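Local atomic coordinates of Pgp2 (Campylobacter jejuni subsp. jejuni, PDB entry 6XJ6), a protein that probably trims peptidoglycan as an LD-carboxypeptidase of the YkuD family, and uses an accessory NTF2-like domain to bind peptidoglycan and direct helical cell shape. Residues A[234-239]-A[250-255]; A[269-274]-A[281-286]; A[77-82]-A[239-244]; A[18-23]-A[165-170]. One frame throughout, in Å; residues are numbered along the deposited sequence.

Interaction 1 of 4, residues A[234-239]-A[250-255]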
loop_
_atom_site.group_PDB
_atom_site.type_symbol
_atom_site.label_atom_id
_atom_site.label_comp_id
_atom_site.label_asym_id
_atom_site.label_seq_id
_atom_site.Cartn_x
_atom_site.Cartn_y
_atom_site.Cartn_z
ATOM N N SER A 234 -1.842 -13.392 9.904
ATOM C CA SER A 234 -0.564 -13.882 9.414
ATOM C C SER A 234 -0.165 -13.089 8.179
ATOM O O SER A 234 -0.951 -12.313 7.630
ATOM C CB SER A 234 -0.607 -15.386 9.125
ATOM O OG SER A 234 -1.497 -15.685 8.073
ATOM N N ASP A 235 1.083 -13.279 7.758
ATOM C CA ASP A 235 1.633 -12.632 6.567
ATOM C C ASP A 235 1.464 -11.112 6.629
ATOM O O ASP A 235 1.004 -10.474 5.684
ATOM C CB ASP A 235 1.016 -13.213 5.290
ATOM C CG ASP A 235 1.778 -12.819 4.031
ATOM O OD1 ASP A 235 2.994 -12.552 4.115
ATOM O OD2 ASP A 235 1.153 -12.776 2.950
ATOM N N ILE A 236 1.848 -10.523 7.755
ATOM C CA ILE A 236 1.640 -9.093 7.960
ATOM C C ILE A 236 2.722 -8.303 7.239
ATOM O O ILE A 236 3.923 -8.523 7.450
ATOM C CB ILE A 236 1.613 -8.747 9.453
ATOM C CG1 ILE A 236 0.469 -9.490 10.148
ATOM C CG2 ILE A 236 1.432 -7.236 9.644
ATOM C CD1 ILE A 236 0.576 -9.459 11.662
ATOM N N ASN A 237 2.287 -7.372 6.385
ATOM C CA ASN A 237 3.163 -6.430 5.703
ATOM C C ASN A 237 2.708 -5.028 6.061
ATOM O O ASN A 237 1.531 -4.696 5.880
ATOM C CB ASN A 237 3.057 -6.576 4.189
ATOM C CG ASN A 237 3.552 -7.908 3.685
ATOM O OD1 ASN A 237 4.506 -8.471 4.225
ATOM N ND2 ASN A 237 2.931 -8.409 2.623
ATOM N N ILE A 238 3.629 -4.224 6.574
ATOM C CA ILE A 238 3.356 -2.836 6.917
ATOM C C ILE A 238 4.273 -1.969 6.075
ATOM O O ILE A 238 5.488 -2.200 6.031
ATOM C CB ILE A 238 3.539 -2.580 8.423
ATOM C CG1 ILE A 238 2.480 -3.378 9.186
ATOM C CG2 ILE A 238 3.446 -1.091 8.741
ATOM C CD1 ILE A 238 2.519 -3.202 10.673
ATOM N N SER A 239 3.685 -0.986 5.388
ATOM C CA SER A 239 4.442 -0.188 4.448
ATOM C C SER A 239 4.152 1.297 4.608
ATOM O O SER A 239 3.000 1.689 4.822
ATOM C CB SER A 239 4.051 -0.592 3.025
ATOM O OG SER A 239 4.194 -1.988 2.831
ATOM N N TYR A 250 0.283 4.665 6.601
ATOM C CA TYR A 250 0.827 3.346 6.337
ATOM C C TYR A 250 -0.264 2.472 5.750
ATOM O O TYR A 250 -1.459 2.691 5.982
ATOM C CB TYR A 250 1.324 2.667 7.616
ATOM C CG TYR A 250 2.649 3.172 8.133
ATOM C CD1 TYR A 250 2.735 4.344 8.859
ATOM C CD2 TYR A 250 3.814 2.459 7.911
ATOM C CE1 TYR A 250 3.973 4.798 9.351
ATOM C CE2 TYR A 250 5.031 2.905 8.383
ATOM C CZ TYR A 250 5.103 4.070 9.098
ATOM O OH TYR A 250 6.329 4.496 9.581
ATOM N N ARG A 251 0.172 1.467 4.991
ATOM C CA ARG A 251 -0.684 0.381 4.541
ATOM C C ARG A 251 -0.330 -0.853 5.357
ATOM O O ARG A 251 0.850 -1.157 5.537
ATOM C CB ARG A 251 -0.474 0.099 3.057
ATOM C CG ARG A 251 -1.491 -0.850 2.505
ATOM C CD ARG A 251 -1.156 -1.267 1.101
ATOM N NE ARG A 251 -0.410 -2.505 1.153
ATOM C CZ ARG A 251 -0.501 -3.492 0.274
ATOM N NH1 ARG A 251 -1.298 -3.400 -0.781
ATOM N NH2 ARG A 251 0.230 -4.579 0.454
ATOM N N ILE A 252 -1.347 -1.542 5.865
ATOM C CA ILE A 252 -1.168 -2.769 6.638
ATOM C C ILE A 252 -1.983 -3.843 5.944
ATOM O O ILE A 252 -3.209 -3.737 5.875
ATOM C CB ILE A 252 -1.645 -2.608 8.091
ATOM C CG1 ILE A 252 -0.967 -1.410 8.762
ATOM C CG2 ILE A 252 -1.373 -3.906 8.866
ATOM C CD1 ILE A 252 -1.476 -1.105 10.153
ATOM N N SER A 253 -1.318 -4.877 5.443
ATOM C CA SER A 253 -2.002 -5.996 4.818
ATOM C C SER A 253 -1.665 -7.273 5.567
ATOM O O SER A 253 -0.582 -7.411 6.145
ATOM C CB SER A 253 -1.647 -6.127 3.328
ATOM O OG SER A 253 -0.269 -6.369 3.128
ATOM N N PHE A 254 -2.608 -8.203 5.575
ATOM C CA PHE A 254 -2.422 -9.446 6.307
ATOM C C PHE A 254 -3.517 -10.410 5.898
ATOM O O PHE A 254 -4.532 -10.011 5.319
ATOM C CB PHE A 254 -2.442 -9.225 7.826
ATOM C CG PHE A 254 -3.657 -8.491 8.330
ATOM C CD1 PHE A 254 -4.753 -9.180 8.804
ATOM C CD2 PHE A 254 -3.689 -7.103 8.333
ATOM C CE1 PHE A 254 -5.863 -8.506 9.273
ATOM C CE2 PHE A 254 -4.802 -6.424 8.796
ATOM C CZ PHE A 254 -5.882 -7.124 9.268
ATOM N N TYR A 255 -3.291 -11.686 6.198
ATOM C CA TYR A 255 -4.307 -12.715 6.047
ATOM C C TYR A 255 -5.058 -12.863 7.358
ATOM O O TYR A 255 -4.460 -12.855 8.440
ATOM C CB TYR A 255 -3.682 -14.070 5.709
ATOM C CG TYR A 255 -3.140 -14.213 4.308
ATOM C CD1 TYR A 255 -1.810 -14.548 4.090
ATOM C CD2 TYR A 255 -3.961 -14.039 3.202
ATOM C CE1 TYR A 255 -1.309 -14.693 2.811
ATOM C CE2 TYR A 255 -3.466 -14.182 1.917
ATOM C CZ TYR A 255 -2.142 -14.507 1.729
ATOM O OH TYR A 255 -1.653 -14.651 0.450
HETATM O O HOH W 1 -0.166 -9.425 3.486
HETATM O O HOH W 2 1.610 -3.185 3.046
#

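Interaction 2 of 4, residues A[269-274]-A[281-286]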
loop_
_atom_site.group_PDB
_atom_site.type_symbol
_atom_site.label_atom_id
_atom_site.label_comp_id
_atom_site.label_asym_id
_atom_site.label_seq_id
_atom_site.Cartn_x
_atom_site.Cartn_y
_atom_site.Cartn_z
ATOM N N LYS A 269 -6.978 -9.112 4.124
ATOM C CA LYS A 269 -7.344 -7.860 4.765
ATOM C C LYS A 269 -6.330 -6.785 4.398
ATOM O O LYS A 269 -5.129 -7.053 4.294
ATOM C CB LYS A 269 -7.324 -8.011 6.287
ATOM C CG LYS A 269 -8.370 -8.957 6.847
ATOM C CD LYS A 269 -9.758 -8.350 6.855
ATOM C CE LYS A 269 -9.876 -7.165 7.815
ATOM N NZ LYS A 269 -11.245 -6.579 7.772
ATOM N N ILE A 270 -6.816 -5.557 4.231
ATOM C CA ILE A 270 -5.948 -4.398 4.047
ATOM C C ILE A 270 -6.525 -3.241 4.845
ATOM O O ILE A 270 -7.730 -2.978 4.783
ATOM C CB ILE A 270 -5.793 -3.971 2.573
ATOM C CG1 ILE A 270 -5.490 -5.173 1.672
ATOM C CG2 ILE A 270 -4.694 -2.922 2.469
ATOM C CD1 ILE A 270 -5.437 -4.832 0.187
ATOM N N LEU A 271 -5.668 -2.566 5.602
ATOM C CA LEU A 271 -6.004 -1.315 6.262
ATOM C C LEU A 271 -5.117 -0.217 5.699
ATOM O O LEU A 271 -3.904 -0.403 5.552
ATOM C CB LEU A 271 -5.777 -1.405 7.774
ATOM C CG LEU A 271 -6.507 -2.509 8.541
ATOM C CD1 LEU A 271 -6.096 -2.495 10.001
ATOM C CD2 LEU A 271 -8.010 -2.357 8.418
ATOM N N TYR A 272 -5.722 0.917 5.382
ATOM C CA TYR A 272 -5.001 2.148 5.091
ATOM C C TYR A 272 -5.204 3.046 6.299
ATOM O O TYR A 272 -6.343 3.323 6.675
ATOM C CB TYR A 272 -5.532 2.795 3.804
ATOM C CG TYR A 272 -5.262 1.930 2.589
ATOM C CD1 TYR A 272 -6.118 0.892 2.254
ATOM C CD2 TYR A 272 -4.120 2.106 1.823
ATOM C CE1 TYR A 272 -5.861 0.068 1.182
ATOM C CE2 TYR A 272 -3.854 1.285 0.732
ATOM C CZ TYR A 272 -4.727 0.269 0.423
ATOM O OH TYR A 272 -4.464 -0.561 -0.638
ATOM N N VAL A 273 -4.108 3.455 6.937
ATOM C CA VAL A 273 -4.181 4.112 8.234
ATOM C C VAL A 273 -3.309 5.358 8.254
ATOM O O VAL A 273 -2.379 5.515 7.465
ATOM C CB VAL A 273 -3.768 3.163 9.389
ATOM C CG1 VAL A 273 -4.517 1.837 9.306
ATOM C CG2 VAL A 273 -2.253 2.920 9.402
ATOM N N LYS A 274 -3.625 6.249 9.184
ATOM C CA LYS A 274 -2.715 7.304 9.587
ATOM C C LYS A 274 -2.392 7.128 11.064
ATOM O O LYS A 274 -3.076 6.399 11.787
ATOM C CB LYS A 274 -3.316 8.694 9.346
ATOM C CG LYS A 274 -4.545 8.988 10.178
ATOM C CD LYS A 274 -5.104 10.364 9.884
ATOM C CE LYS A 274 -6.406 10.568 10.618
ATOM N NZ LYS A 274 -7.064 11.856 10.264
ATOM N N MET A 281 -3.160 4.596 15.864
ATOM C CA MET A 281 -3.668 4.196 14.558
ATOM C C MET A 281 -5.096 4.681 14.360
ATOM O O MET A 281 -5.956 4.502 15.228
ATOM C CB MET A 281 -3.657 2.672 14.465
ATOM C CG MET A 281 -4.167 2.136 13.141
ATOM S SD MET A 281 -4.031 0.351 12.999
ATOM C CE MET A 281 -5.430 -0.170 13.971
ATOM N N LYS A 282 -5.354 5.268 13.193
ATOM C CA LYS A 282 -6.703 5.629 12.776
ATOM C C LYS A 282 -6.927 5.074 11.380
ATOM O O LYS A 282 -6.227 5.461 10.438
ATOM C CB LYS A 282 -6.900 7.146 12.794
ATOM C CG LYS A 282 -6.945 7.738 14.193
ATOM C CD LYS A 282 -8.198 7.307 14.947
ATOM C CE LYS A 282 -8.309 8.017 16.278
ATOM N NZ LYS A 282 -9.607 7.739 16.952
ATOM N N ILE A 283 -7.904 4.182 11.251
ATOM C CA ILE A 283 -8.183 3.506 9.988
ATOM C C ILE A 283 -8.953 4.450 9.074
ATOM O O ILE A 283 -9.976 5.023 9.470
ATOM C CB ILE A 283 -8.966 2.209 10.243
ATOM C CG1 ILE A 283 -8.109 1.228 11.049
ATOM C CG2 ILE A 283 -9.417 1.575 8.924
ATOM C CD1 ILE A 283 -8.896 0.123 11.688
ATOM N N LEU A 284 -8.462 4.604 7.842
ATOM C CA LEU A 284 -9.091 5.443 6.829
ATOM C C LEU A 284 -9.853 4.643 5.786
ATOM O O LEU A 284 -10.781 5.175 5.168
ATOM C CB LEU A 284 -8.025 6.276 6.110
ATOM C CG LEU A 284 -7.129 7.102 7.036
ATOM C CD1 LEU A 284 -5.977 7.722 6.273
ATOM C CD2 LEU A 284 -7.957 8.171 7.708
ATOM N N ALA A 285 -9.469 3.392 5.569
ATOM C CA ALA A 285 -10.143 2.502 4.640
ATOM C C ALA A 285 -9.816 1.081 5.055
ATOM O O ALA A 285 -8.687 0.791 5.468
ATOM C CB ALA A 285 -9.687 2.738 3.196
ATOM N N GLU A 286 -10.807 0.200 4.949
ATOM C CA GLU A 286 -10.645 -1.171 5.410
ATOM C C GLU A 286 -11.282 -2.131 4.424
ATOM O O GLU A 286 -12.457 -1.984 4.068
ATOM C CB GLU A 286 -11.275 -1.369 6.793
ATOM C CG GLU A 286 -11.341 -2.829 7.229
ATOM C CD GLU A 286 -11.839 -3.008 8.647
ATOM O OE1 GLU A 286 -12.279 -2.011 9.253
ATOM O OE2 GLU A 286 -11.812 -4.158 9.140
#

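Interaction 3 of 4, residues A[77-82]-A[239-244]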
loop_
_atom_site.group_PDB
_atom_site.type_symbol
_atom_site.label_atom_id
_atom_site.label_comp_id
_atom_site.label_asym_id
_atom_site.label_seq_id
_atom_site.Cartn_x
_atom_site.Cartn_y
_atom_site.Cartn_z
ATOM N N GLY A 77 1.437 7.127 -3.675
ATOM C CA GLY A 77 0.956 6.208 -2.668
ATOM C C GLY A 77 1.680 4.882 -2.752
ATOM O O GLY A 77 2.792 4.799 -3.267
ATOM N N PHE A 78 1.011 3.853 -2.234
ATOM C CA PHE A 78 1.565 2.507 -2.162
ATOM C C PHE A 78 0.601 1.556 -2.851
ATOM O O PHE A 78 -0.582 1.495 -2.488
ATOM C CB PHE A 78 1.803 2.089 -0.707
ATOM C CG PHE A 78 2.790 0.973 -0.554
ATOM C CD1 PHE A 78 4.139 1.240 -0.391
ATOM C CD2 PHE A 78 2.371 -0.344 -0.559
ATOM C CE1 PHE A 78 5.048 0.211 -0.236
ATOM C CE2 PHE A 78 3.279 -1.374 -0.408
ATOM C CZ PHE A 78 4.621 -1.091 -0.253
ATOM N N TYR A 79 1.118 0.815 -3.829
ATOM C CA TYR A 79 0.353 -0.029 -4.730
ATOM C C TYR A 79 1.071 -1.367 -4.875
ATOM O O TYR A 79 2.095 -1.626 -4.231
ATOM C CB TYR A 79 0.176 0.675 -6.088
ATOM C CG TYR A 79 -0.600 1.957 -5.964
ATOM C CD1 TYR A 79 0.049 3.167 -5.745
ATOM C CD2 TYR A 79 -1.982 1.953 -6.020
ATOM C CE1 TYR A 79 -0.655 4.336 -5.590
ATOM C CE2 TYR A 79 -2.701 3.124 -5.876
ATOM C CZ TYR A 79 -2.034 4.310 -5.655
ATOM O OH TYR A 79 -2.746 5.464 -5.486
ATOM N N GLU A 80 0.523 -2.223 -5.725
ATOM C CA GLU A 80 1.155 -3.476 -6.094
ATOM C C GLU A 80 1.366 -3.505 -7.598
ATOM O O GLU A 80 0.689 -2.800 -8.355
ATOM C CB GLU A 80 0.310 -4.668 -5.652
ATOM C CG GLU A 80 0.020 -4.657 -4.179
ATOM C CD GLU A 80 -1.015 -5.664 -3.804
ATOM O OE1 GLU A 80 -0.700 -6.867 -3.875
ATOM O OE2 GLU A 80 -2.150 -5.250 -3.470
ATOM N N LEU A 81 2.322 -4.328 -8.019
ATOM C CA LEU A 81 2.654 -4.492 -9.428
ATOM C C LEU A 81 2.268 -5.888 -9.898
ATOM O O LEU A 81 2.590 -6.887 -9.242
ATOM C CB LEU A 81 4.145 -4.276 -9.670
ATOM C CG LEU A 81 4.516 -4.013 -11.129
ATOM C CD1 LEU A 81 3.999 -2.664 -11.599
ATOM C CD2 LEU A 81 6.024 -4.093 -11.288
ATOM N N GLY A 82 1.577 -5.948 -11.038
ATOM C CA GLY A 82 1.221 -7.206 -11.654
ATOM C C GLY A 82 2.340 -7.764 -12.516
ATOM O O GLY A 82 3.422 -7.193 -12.647
ATOM N N SER A 239 3.685 -0.986 5.388
ATOM C CA SER A 239 4.442 -0.188 4.448
ATOM C C SER A 239 4.152 1.297 4.608
ATOM O O SER A 239 3.000 1.689 4.822
ATOM C CB SER A 239 4.051 -0.592 3.025
ATOM O OG SER A 239 4.194 -1.988 2.831
ATOM N N PRO A 240 5.162 2.150 4.449
ATOM C CA PRO A 240 4.911 3.591 4.466
ATOM C C PRO A 240 4.129 3.999 3.228
ATOM O O PRO A 240 4.296 3.421 2.155
ATOM C CB PRO A 240 6.326 4.189 4.451
ATOM C CG PRO A 240 7.138 3.182 3.738
ATOM C CD PRO A 240 6.575 1.845 4.149
ATOM N N TYR A 241 3.270 5.000 3.401
ATOM C CA TYR A 241 2.299 5.384 2.376
ATOM C C TYR A 241 2.501 6.846 1.995
ATOM O O TYR A 241 2.029 7.747 2.712
ATOM C CB TYR A 241 0.865 5.150 2.867
ATOM C CG TYR A 241 -0.142 5.164 1.736
ATOM C CD1 TYR A 241 -0.641 6.360 1.239
ATOM C CD2 TYR A 241 -0.563 3.982 1.132
ATOM C CE1 TYR A 241 -1.542 6.380 0.207
ATOM C CE2 TYR A 241 -1.455 3.996 0.092
ATOM C CZ TYR A 241 -1.942 5.195 -0.376
ATOM O OH TYR A 241 -2.843 5.241 -1.418
ATOM N N PRO A 242 3.203 7.135 0.899
ATOM C CA PRO A 242 3.409 8.537 0.508
ATOM C C PRO A 242 2.089 9.226 0.232
ATOM O O PRO A 242 1.172 8.637 -0.339
ATOM C CB PRO A 242 4.254 8.433 -0.766
ATOM C CG PRO A 242 4.931 7.091 -0.673
ATOM C CD PRO A 242 3.935 6.208 0.011
ATOM N N ASN A 243 2.012 10.496 0.620
ATOM C CA ASN A 243 0.801 11.266 0.391
ATOM C C ASN A 243 1.154 12.745 0.342
ATOM O O ASN A 243 2.229 13.164 0.781
ATOM C CB ASN A 243 -0.232 10.992 1.485
ATOM C CG ASN A 243 0.221 11.474 2.828
ATOM O OD1 ASN A 243 -0.051 12.607 3.211
ATOM N ND2 ASN A 243 0.934 10.621 3.550
ATOM N N LEU A 244 0.223 13.530 -0.195
ATOM C CA LEU A 244 0.381 14.973 -0.306
ATOM C C LEU A 244 -0.471 15.726 0.703
ATOM O O LEU A 244 -0.823 16.887 0.471
ATOM C CB LEU A 244 0.056 15.431 -1.727
ATOM C CG LEU A 244 1.071 14.944 -2.759
ATOM C CD1 LEU A 244 0.712 15.444 -4.142
ATOM C CD2 LEU A 244 2.462 15.410 -2.379
HETATM O O HOH W 3 -3.211 7.301 -2.881
#

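Interaction 4 of 4, residues A[18-23]-A[165-170]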
loop_
_atom_site.group_PDB
_atom_site.type_symbol
_atom_site.label_atom_id
_atom_site.label_comp_id
_atom_site.label_asym_id
_atom_site.label_seq_id
_atom_site.Cartn_x
_atom_site.Cartn_y
_atom_site.Cartn_z
ATOM N N ILE A 18 13.797 -1.251 8.058
ATOM C CA ILE A 18 12.367 -1.236 7.794
ATOM C C ILE A 18 11.944 0.043 7.072
ATOM O O ILE A 18 10.754 0.354 7.002
ATOM C CB ILE A 18 11.544 -1.484 9.068
ATOM C CG1 ILE A 18 11.986 -0.584 10.234
ATOM C CG2 ILE A 18 11.669 -2.943 9.479
ATOM C CD1 ILE A 18 11.782 0.905 10.038
ATOM N N SER A 19 12.905 0.777 6.506
ATOM C CA SER A 19 12.616 2.097 5.948
ATOM C C SER A 19 11.627 2.041 4.787
ATOM O O SER A 19 10.916 3.023 4.537
ATOM C CB SER A 19 13.920 2.770 5.512
ATOM O OG SER A 19 14.560 2.043 4.478
ATOM N N LEU A 20 11.586 0.932 4.047
ATOM C CA LEU A 20 10.601 0.753 2.985
ATOM C C LEU A 20 9.471 -0.176 3.398
ATOM O O LEU A 20 8.696 -0.620 2.539
ATOM C CB LEU A 20 11.269 0.242 1.710
ATOM C CG LEU A 20 12.343 1.162 1.134
ATOM C CD1 LEU A 20 12.959 0.547 -0.113
ATOM C CD2 LEU A 20 11.792 2.557 0.838
ATOM N N GLY A 21 9.350 -0.455 4.686
ATOM C CA GLY A 21 8.339 -1.345 5.218
ATOM C C GLY A 21 8.951 -2.512 5.974
ATOM O O GLY A 21 10.144 -2.798 5.890
ATOM N N TYR A 22 8.078 -3.194 6.708
ATOM C CA TYR A 22 8.406 -4.385 7.482
ATOM C C TYR A 22 7.527 -5.502 6.936
ATOM O O TYR A 22 6.296 -5.406 6.993
ATOM C CB TYR A 22 8.106 -4.106 8.955
ATOM C CG TYR A 22 8.433 -5.183 9.968
ATOM C CD1 TYR A 22 9.646 -5.855 9.955
ATOM C CD2 TYR A 22 7.533 -5.482 10.982
ATOM C CE1 TYR A 22 9.936 -6.817 10.909
ATOM C CE2 TYR A 22 7.813 -6.437 11.939
ATOM C CZ TYR A 22 9.015 -7.102 11.899
ATOM O OH TYR A 22 9.291 -8.059 12.855
ATOM N N TYR A 23 8.152 -6.535 6.374
ATOM C CA TYR A 23 7.456 -7.558 5.607
ATOM C C TYR A 23 7.690 -8.938 6.204
ATOM O O TYR A 23 8.804 -9.279 6.617
ATOM C CB TYR A 23 7.920 -7.530 4.145
ATOM C CG TYR A 23 7.673 -6.181 3.527
ATOM C CD1 TYR A 23 6.436 -5.872 2.996
ATOM C CD2 TYR A 23 8.655 -5.190 3.528
ATOM C CE1 TYR A 23 6.180 -4.637 2.464
ATOM C CE2 TYR A 23 8.403 -3.937 2.988
ATOM C CZ TYR A 23 7.154 -3.672 2.464
ATOM O OH TYR A 23 6.847 -2.440 1.922
ATOM N N LYS A 165 11.030 12.534 0.458
ATOM C CA LYS A 165 11.444 11.162 0.700
ATOM C C LYS A 165 10.668 10.636 1.900
ATOM O O LYS A 165 10.758 11.200 2.998
ATOM C CB LYS A 165 12.946 11.172 0.976
ATOM C CG LYS A 165 13.580 9.844 1.323
ATOM C CD LYS A 165 15.089 10.050 1.490
ATOM C CE LYS A 165 15.800 8.814 2.000
ATOM N NZ LYS A 165 17.266 9.059 2.139
ATOM N N ILE A 166 9.899 9.575 1.684
ATOM C CA ILE A 166 9.004 9.017 2.689
ATOM C C ILE A 166 9.589 7.686 3.126
ATOM O O ILE A 166 9.763 6.778 2.307
ATOM C CB ILE A 166 7.580 8.848 2.136
ATOM C CG1 ILE A 166 7.067 10.190 1.594
ATOM C CG2 ILE A 166 6.645 8.299 3.196
ATOM C CD1 ILE A 166 7.171 11.344 2.559
ATOM N N ARG A 167 9.928 7.576 4.409
ATOM C CA ARG A 167 10.457 6.330 4.935
ATOM C C ARG A 167 9.755 5.963 6.230
ATOM O O ARG A 167 9.425 6.831 7.047
ATOM C CB ARG A 167 11.956 6.426 5.177
ATOM C CG ARG A 167 12.764 6.705 3.917
ATOM C CD ARG A 167 12.711 5.555 2.914
ATOM N NE ARG A 167 13.589 5.826 1.779
ATOM C CZ ARG A 167 13.229 6.488 0.682
ATOM N NH1 ARG A 167 11.989 6.938 0.535
ATOM N NH2 ARG A 167 14.114 6.695 -0.285
ATOM N N ALA A 168 9.527 4.665 6.398
ATOM C CA ALA A 168 8.959 4.159 7.634
ATOM C C ALA A 168 9.947 4.331 8.778
ATOM O O ALA A 168 11.171 4.358 8.584
ATOM C CB ALA A 168 8.602 2.685 7.483
ATOM N N LYS A 169 9.403 4.449 9.985
ATOM C CA LYS A 169 10.191 4.589 11.198
ATOM C C LYS A 169 9.885 3.419 12.121
ATOM O O LYS A 169 8.740 2.975 12.220
ATOM C CB LYS A 169 9.885 5.921 11.904
ATOM C CG LYS A 169 10.089 7.153 11.017
ATOM C CD LYS A 169 11.535 7.291 10.550
ATOM C CE LYS A 169 11.656 8.211 9.344
ATOM N NZ LYS A 169 13.041 8.203 8.789
ATOM N N LYS A 170 10.925 2.921 12.793
ATOM C CA LYS A 170 10.772 1.733 13.626
ATOM C C LYS A 170 9.728 1.950 14.717
ATOM O O LYS A 170 8.898 1.070 14.977
ATOM C CB LYS A 170 12.133 1.358 14.216
ATOM C CG LYS A 170 12.123 0.207 15.192
ATOM C CD LYS A 170 13.545 -0.084 15.679
ATOM C CE LYS A 170 13.604 -1.159 16.773
ATOM N NZ LYS A 170 14.970 -1.263 17.352
HETATM O O HOH W 4 15.656 3.639 2.523
#

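Interaction 1 of 4, residues A[234-239]-A[250-255]
This is an antiparallel beta hairpin in the curved sheet of the NTF2-like domain, pairing strands 232-240 and 249-260. Three hydrogen-bonded pairs join the backbones: S234 with Y255, N237 with S253, and S239 with R251. The N237 N to S253 O bond is 2.9 Å long and nearly straight, at 170°. A beta bulge between S234 and N237 shifts the register by one residue. The chain turns a corner at D235. D235 CG lies anti to the backbone N, so the carboxylate runs alongside the Y255 ring, with D235 OD2 3.1 Å from Y255 CE1. Water 1 donates to D235 O and also bonds S253 OG, bridging the bulge. On the face opposite N237 and S253, I238 and I252 stand side by side, with I238 CG1 3.9 Å from I252 CG2. I238 CG2 also meets Y250 CD2 at 3.7 Å. I238 packs on L177 of helix 170-188, which covers this face. On the face of N237, S239 and R251, water 2 accepts from R251 NE at 2.9 Å and bonds S239 OG, which also bonds Y23 OH. The hairpin is two-sided: one apolar face meets the helix, the other carries polar groups tied by water, Y23 and D24.

Interaction 2 of 4, residues A[269-274]-A[281-286]
K269 and E286 form a salt bridge, with K269 NZ 2.8 Å from E286 OE2. The lysine reaches it by bending at chi2 and chi3, and it comes to the anti lone pair of OE2. The glutamate is extended, its CG anti to the backbone N, and runs beside L271. L271 CD2 touches E286 CG at 3.6 Å. Further along the same face, V273 CG1 lies 3.9 Å from M281 CG and 4.0 Å from I283 CG1. Beneath these side chains the backbones pair as an antiparallel hairpin, the last of the NTF2-like domain. A classic beta bulge interrupts it, with L284 and A285 both opposite Y272. Y272 O takes L284 N at 2.7 Å, nearly along the C=O axis, and A285 N more weakly at 3.3 Å. Y272 N donates to A285 O at 3.0 Å and 172°. The chain turns a corner at L284, whose CD1 sits 4.0 Å from K274 N. K274 pairs with K282 through two backbone bonds, and its extended chain carries NZ away to D200 and E203. E286 OE1 is held by Y199 OH, and K269 NZ also donates to Q287 O. L271, M281 and I283 pack on helix 170-188.

Interaction 3 of 4, residues A[77-82]-A[239-244]
F78 loses the most surface here, followed by G77 and Y241. The F78 CG lies anti to the backbone N, chi1 -159°, which sends the ring toward S239. S239 CB sits over one ring face, 3.5 Å from the centroid and 17° off the normal, a CH-pi contact. P240 O comes within 3.4 Å of F78 CD1, and this buried oxygen has no polar partner in the model. F78 belongs to strand 77-80, an outer strand of the catalytic domain's mixed sheet. Its partners lie where strand 232-240 of the NTF2-like domain runs out, so the contact joins the two domains. The Y241 ring lies flat against the strand's backbone. G77 CA and F78 N both sit over one face, G77 CA 4.0 Å from the centroid. F78 CB adds a 3.5 Å contact to Y241 CD2. At G77 a side chain would run into Y241 OH, and the backbone angles are ones only glycine adopts easily. G77 CA also points its C-H at P242 O, 3.4 Å away. Y241 OH is bonded to N103 ND2 and to water 3 at 2.6 Å. The same water donates to Y79 OH, which also bonds D106.

Interaction 4 of 4, residues A[18-23]-A[165-170]
Direct hydrogen bonding across this contact rests on one backbone bond: A168 N donates to S19 O at 2.8 Å and 155°. The donor stands above the carbonyl plane, 33° out of it, so it misses the lone-pair direction. Within 18-23, a type I beta turn from I18 to G21 is closed by G21 N to I18 O. Y23 OH reaches back to donate to L20 O at 2.7 Å, in the carbonyl plane. G21 has backbone angles that only glycine adopts easily, and a side chain there would strike Y23 OH. Water 4 makes the second polar link. It donates to S19 OG and accepts from R167 NE at 3.1 Å. S19 OG also bonds N17. The R167 NH1 group bonds I166 O and forms a salt bridge with E161, which fixes the guanidinium. Packing contacts add to this. A168 CB points at the turn and comes 3.2 Å from I18 O. I18 CG1 takes the crowded position between backbone N and carbonyl carbon, chi1 50°, and I18 CD1 lies 3.5 Å from K170 N, at the start of helix 170-188. L20 CD2 runs alongside R167, 3.8 Å from its CD. The contact thus ties the N-terminal turn to the connection between strand 156-161 and helix 170-188. The single direct bond is backbone to backbone, while R167 is held by its own segment, E161 and water.

Interactions 1 and 2 are neighbouring hairpins of one antiparallel sheet; strands 249-260 and 263-275 pair directly, as in I252 O to L271 N. Both are partly buried, rest on regular backbone bonding and carry a bulge. Interaction 3 is the fully buried one. It shares S239 with interaction 1 but works through rings and CH groups, joining the sheet to the catalytic domain. Interaction 4 is partly buried and more irregular, with one direct bond and a water. Strand 22-23 leads from it to the edge of the same sheet, where Y23 OH bonds S239 OG. Interactions 2 and 4 do not touch; their nearest atoms are about 10 Å apart.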